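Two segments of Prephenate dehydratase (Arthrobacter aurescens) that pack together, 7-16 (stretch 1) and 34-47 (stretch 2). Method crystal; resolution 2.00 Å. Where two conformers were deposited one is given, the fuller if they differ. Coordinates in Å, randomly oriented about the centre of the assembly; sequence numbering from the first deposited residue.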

# COMPACT_ATOMS: atom_id res chain seq x y z
N VAL A 7 -15.86 2.86 -46.27
CA VAL A 7 -14.92 3.01 -45.10
C VAL A 7 -13.95 4.21 -45.20
O VAL A 7 -13.20 4.35 -46.17
CB VAL A 7 -14.19 1.66 -44.77
CG1 VAL A 7 -14.01 0.80 -46.03
CG2 VAL A 7 -12.86 1.89 -44.04
N THR A 8 -13.96 5.07 -44.18
CA THR A 8 -13.26 6.34 -44.24
C THR A 8 -12.33 6.51 -43.05
O THR A 8 -12.75 6.40 -41.91
CB THR A 8 -14.27 7.53 -44.26
OG1 THR A 8 -15.24 7.34 -45.30
CG2 THR A 8 -13.55 8.85 -44.49
N TYR A 9 -11.07 6.78 -43.32
CA TYR A 9 -10.12 7.08 -42.28
C TYR A 9 -9.70 8.52 -42.35
O TYR A 9 -9.59 9.10 -43.44
CB TYR A 9 -8.87 6.23 -42.46
CG TYR A 9 -9.08 4.77 -42.23
CD1 TYR A 9 -9.53 4.29 -41.00
CD2 TYR A 9 -8.83 3.84 -43.25
CE1 TYR A 9 -9.73 2.93 -40.80
CE2 TYR A 9 -9.03 2.48 -43.05
CZ TYR A 9 -9.47 2.04 -41.82
OH TYR A 9 -9.66 0.70 -41.61
N THR A 10 -9.47 9.12 -41.19
CA THR A 10 -8.72 10.33 -41.11
C THR A 10 -7.36 10.01 -40.47
O THR A 10 -7.16 8.94 -39.92
CB THR A 10 -9.45 11.43 -40.31
OG1 THR A 10 -9.62 11.02 -38.95
CG2 THR A 10 -10.83 11.73 -40.93
N PHE A 11 -6.44 10.96 -40.58
CA PHE A 11 -5.11 10.84 -39.99
C PHE A 11 -4.51 12.22 -39.90
O PHE A 11 -4.98 13.16 -40.56
CB PHE A 11 -4.20 9.90 -40.79
CG PHE A 11 -3.90 10.36 -42.20
CD1 PHE A 11 -4.82 10.15 -43.22
CD2 PHE A 11 -2.70 10.98 -42.50
CE1 PHE A 11 -4.54 10.55 -44.51
CE2 PHE A 11 -2.40 11.39 -43.79
CZ PHE A 11 -3.32 11.18 -44.80
N LEU A 12 -3.47 12.33 -39.08
CA LEU A 12 -2.75 13.57 -38.93
C LEU A 12 -1.98 13.81 -40.23
O LEU A 12 -1.10 13.04 -40.60
CB LEU A 12 -1.79 13.51 -37.73
CG LEU A 12 -1.01 14.78 -37.39
CD1 LEU A 12 -1.94 15.95 -37.03
CD2 LEU A 12 -0.03 14.53 -36.24
N GLY A 13 -2.35 14.87 -40.94
CA GLY A 13 -1.75 15.18 -42.23
C GLY A 13 -0.50 16.02 -42.06
O GLY A 13 -0.06 16.27 -40.93
N PRO A 14 0.07 16.47 -43.19
CA PRO A 14 -0.47 16.25 -44.53
C PRO A 14 -0.17 14.84 -45.09
O PRO A 14 0.29 13.98 -44.36
CB PRO A 14 0.21 17.35 -45.37
CG PRO A 14 1.52 17.64 -44.62
CD PRO A 14 1.38 17.14 -43.21
N GLN A 15 -0.46 14.62 -46.37
CA GLN A 15 -0.13 13.35 -47.00
C GLN A 15 1.40 13.14 -47.03
O GLN A 15 2.17 14.11 -47.04
CB GLN A 15 -0.79 13.23 -48.39
CG GLN A 15 -2.33 13.14 -48.32
CD GLN A 15 -3.01 12.81 -49.65
OE1 GLN A 15 -2.39 12.86 -50.72
NE2 GLN A 15 -4.30 12.46 -49.58
N GLY A 16 1.83 11.89 -46.99
CA GLY A 16 3.27 11.58 -47.12
C GLY A 16 4.09 11.61 -45.84
O GLY A 16 5.31 11.33 -45.86
N ARG A 34 -8.73 7.84 -47.42
CA ARG A 34 -7.84 8.39 -46.39
C ARG A 34 -7.82 9.91 -46.46
O ARG A 34 -7.36 10.50 -47.42
CB ARG A 34 -6.42 7.80 -46.50
CG ARG A 34 -6.39 6.28 -46.54
CD ARG A 34 -4.98 5.72 -46.72
NE ARG A 34 -4.26 6.28 -47.87
CZ ARG A 34 -4.41 5.88 -49.13
NH1 ARG A 34 -5.25 4.89 -49.45
NH2 ARG A 34 -3.70 6.47 -50.09
N ILE A 35 -8.33 10.53 -45.40
CA ILE A 35 -8.47 11.98 -45.32
C ILE A 35 -7.38 12.57 -44.42
O ILE A 35 -7.35 12.28 -43.22
CB ILE A 35 -9.85 12.36 -44.73
CG1 ILE A 35 -10.98 11.70 -45.52
CG2 ILE A 35 -10.01 13.88 -44.67
CD1 ILE A 35 -10.96 12.03 -46.98
N PRO A 36 -6.49 13.41 -44.99
CA PRO A 36 -5.52 14.06 -44.10
C PRO A 36 -6.15 15.22 -43.36
O PRO A 36 -6.95 15.97 -43.93
CB PRO A 36 -4.46 14.59 -45.07
CG PRO A 36 -5.20 14.82 -46.34
CD PRO A 36 -6.26 13.75 -46.41
N CYS A 37 -5.81 15.37 -42.08
CA CYS A 37 -6.38 16.45 -41.29
C CYS A 37 -5.26 17.29 -40.73
O CYS A 37 -4.17 16.79 -40.48
CB CYS A 37 -7.26 15.91 -40.17
SG CYS A 37 -8.71 15.06 -40.77
N THR A 38 -5.56 18.57 -40.54
CA THR A 38 -4.62 19.58 -40.05
C THR A 38 -3.97 19.18 -38.74
O THR A 38 -2.76 19.33 -38.56
CB THR A 38 -5.35 20.93 -39.80
OG1 THR A 38 -5.89 21.43 -41.03
CG2 THR A 38 -4.40 21.95 -39.24
N ASN A 39 -4.78 18.70 -37.80
CA ASN A 39 -4.28 18.32 -36.48
C ASN A 39 -5.00 17.12 -35.91
O ASN A 39 -5.97 16.62 -36.49
CB ASN A 39 -4.26 19.53 -35.51
CG ASN A 39 -5.61 20.19 -35.35
OD1 ASN A 39 -6.64 19.52 -35.37
ND2 ASN A 39 -5.62 21.51 -35.18
N VAL A 40 -4.49 16.62 -34.78
CA VAL A 40 -5.12 15.50 -34.12
C VAL A 40 -6.59 15.75 -33.75
O VAL A 40 -7.42 14.86 -33.96
CB VAL A 40 -4.28 15.01 -32.89
CG1 VAL A 40 -5.13 14.22 -31.92
CG2 VAL A 40 -3.09 14.19 -33.40
N ASN A 41 -6.91 16.93 -33.21
CA ASN A 41 -8.29 17.18 -32.84
C ASN A 41 -9.23 17.10 -34.04
O ASN A 41 -10.26 16.45 -33.97
CB ASN A 41 -8.51 18.49 -32.08
CG ASN A 41 -9.88 18.52 -31.38
OD1 ASN A 41 -10.17 17.68 -30.51
ND2 ASN A 41 -10.74 19.46 -31.79
N THR A 42 -8.84 17.74 -35.14
CA THR A 42 -9.62 17.71 -36.38
C THR A 42 -9.81 16.29 -36.88
O THR A 42 -10.91 15.93 -37.34
CB THR A 42 -8.98 18.60 -37.47
OG1 THR A 42 -9.01 19.96 -37.02
CG2 THR A 42 -9.77 18.53 -38.78
N ALA A 43 -8.76 15.46 -36.78
CA ALA A 43 -8.88 14.05 -37.16
C ALA A 43 -9.96 13.35 -36.34
O ALA A 43 -10.81 12.62 -36.89
CB ALA A 43 -7.52 13.31 -37.02
N LEU A 44 -9.91 13.55 -35.03
CA LEU A 44 -10.84 12.88 -34.11
C LEU A 44 -12.25 13.44 -34.21
O LEU A 44 -13.24 12.71 -34.09
CB LEU A 44 -10.32 12.95 -32.67
CG LEU A 44 -9.01 12.18 -32.40
CD1 LEU A 44 -8.50 12.44 -30.98
CD2 LEU A 44 -9.15 10.68 -32.60
N GLU A 45 -12.33 14.75 -34.42
CA GLU A 45 -13.59 15.45 -34.58
C GLU A 45 -14.42 14.77 -35.67
O GLU A 45 -15.61 14.52 -35.48
CB GLU A 45 -13.27 16.85 -35.05
CG GLU A 45 -14.12 17.92 -34.55
CD GLU A 45 -13.49 19.26 -34.85
OE1 GLU A 45 -13.97 19.95 -35.77
OE2 GLU A 45 -12.48 19.59 -34.18
N ARG A 46 -13.78 14.47 -36.80
CA ARG A 46 -14.50 13.86 -37.92
C ARG A 46 -15.09 12.51 -37.51
O ARG A 46 -16.23 12.19 -37.87
CB ARG A 46 -13.61 13.74 -39.17
N VAL A 47 -14.34 11.73 -36.73
CA VAL A 47 -14.82 10.44 -36.23
C VAL A 47 -16.01 10.66 -35.28
O VAL A 47 -17.07 10.04 -35.43
CB VAL A 47 -13.67 9.65 -35.50
CG1 VAL A 47 -14.21 8.41 -34.82
CG2 VAL A 47 -12.55 9.28 -36.50
O HOH W 1 -0.56 18.58 -39.81

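Two parallel strands, 8-12 and 34-37, form the backbone of this contact, and the helix that follows the second strand folds back over the first, nearly antiparallel to it. The strand ladder alternates: Ile35 N donates to Tyr9 O (2.7 Å), Phe11 N to Ile35 O (3.1 Å), Cys37 N to Phe11 O (2.8 Å), and Gly13 N, just past the strand, to Cys37 O (2.7 Å).

Thr10 joins sheet to helix. With chi1 at p, its OG1 reaches Ala43 O and donates a 2.9 Å hydrogen bond, so the buried hydroxyl is satisfied, while CG2 lies 3.9 Å from Arg46 CB. A small residue suits the helix here: Ala43 points toward the strand, and its CB comes within 3.7 Å of Thr10 OG1. Cys37, at m, sets SG 3.7 Å from Thr10 CB.

On the sheet face shared by Tyr9, Phe11, Arg34 and Pro36, Phe11 adopts p, which brings its ring back over the neighbouring strand. Pro36 CA sits over one ring face, 3.9 Å from the centroid of Phe11 in a CH-pi contact, and Pro36 CB packs 3.6 Å from Phe11 CZ. Proline has no amide hydrogen to offer, but the ladder needs none here, since the neighbouring residues Ile35 and Cys37 supply the donors.

Leu12 (t, p) extends to the start of the helix, placing CD1 3.4 Å from Asn39 CA and CD2 4.2 Å from Val40 CG2. Asn39, at p, caps that helix: its OD1 accepts from Thr42 N (2.8 Å) and from Thr42 OG1 (2.9 Å).

Gly13 fits tightly; an ideal CB would lie 2.9 Å from Pro36 CB, a clash. Beyond the ladder, one water donates to both Gly13 O and Thr38 O, each 2.6 Å from the water O.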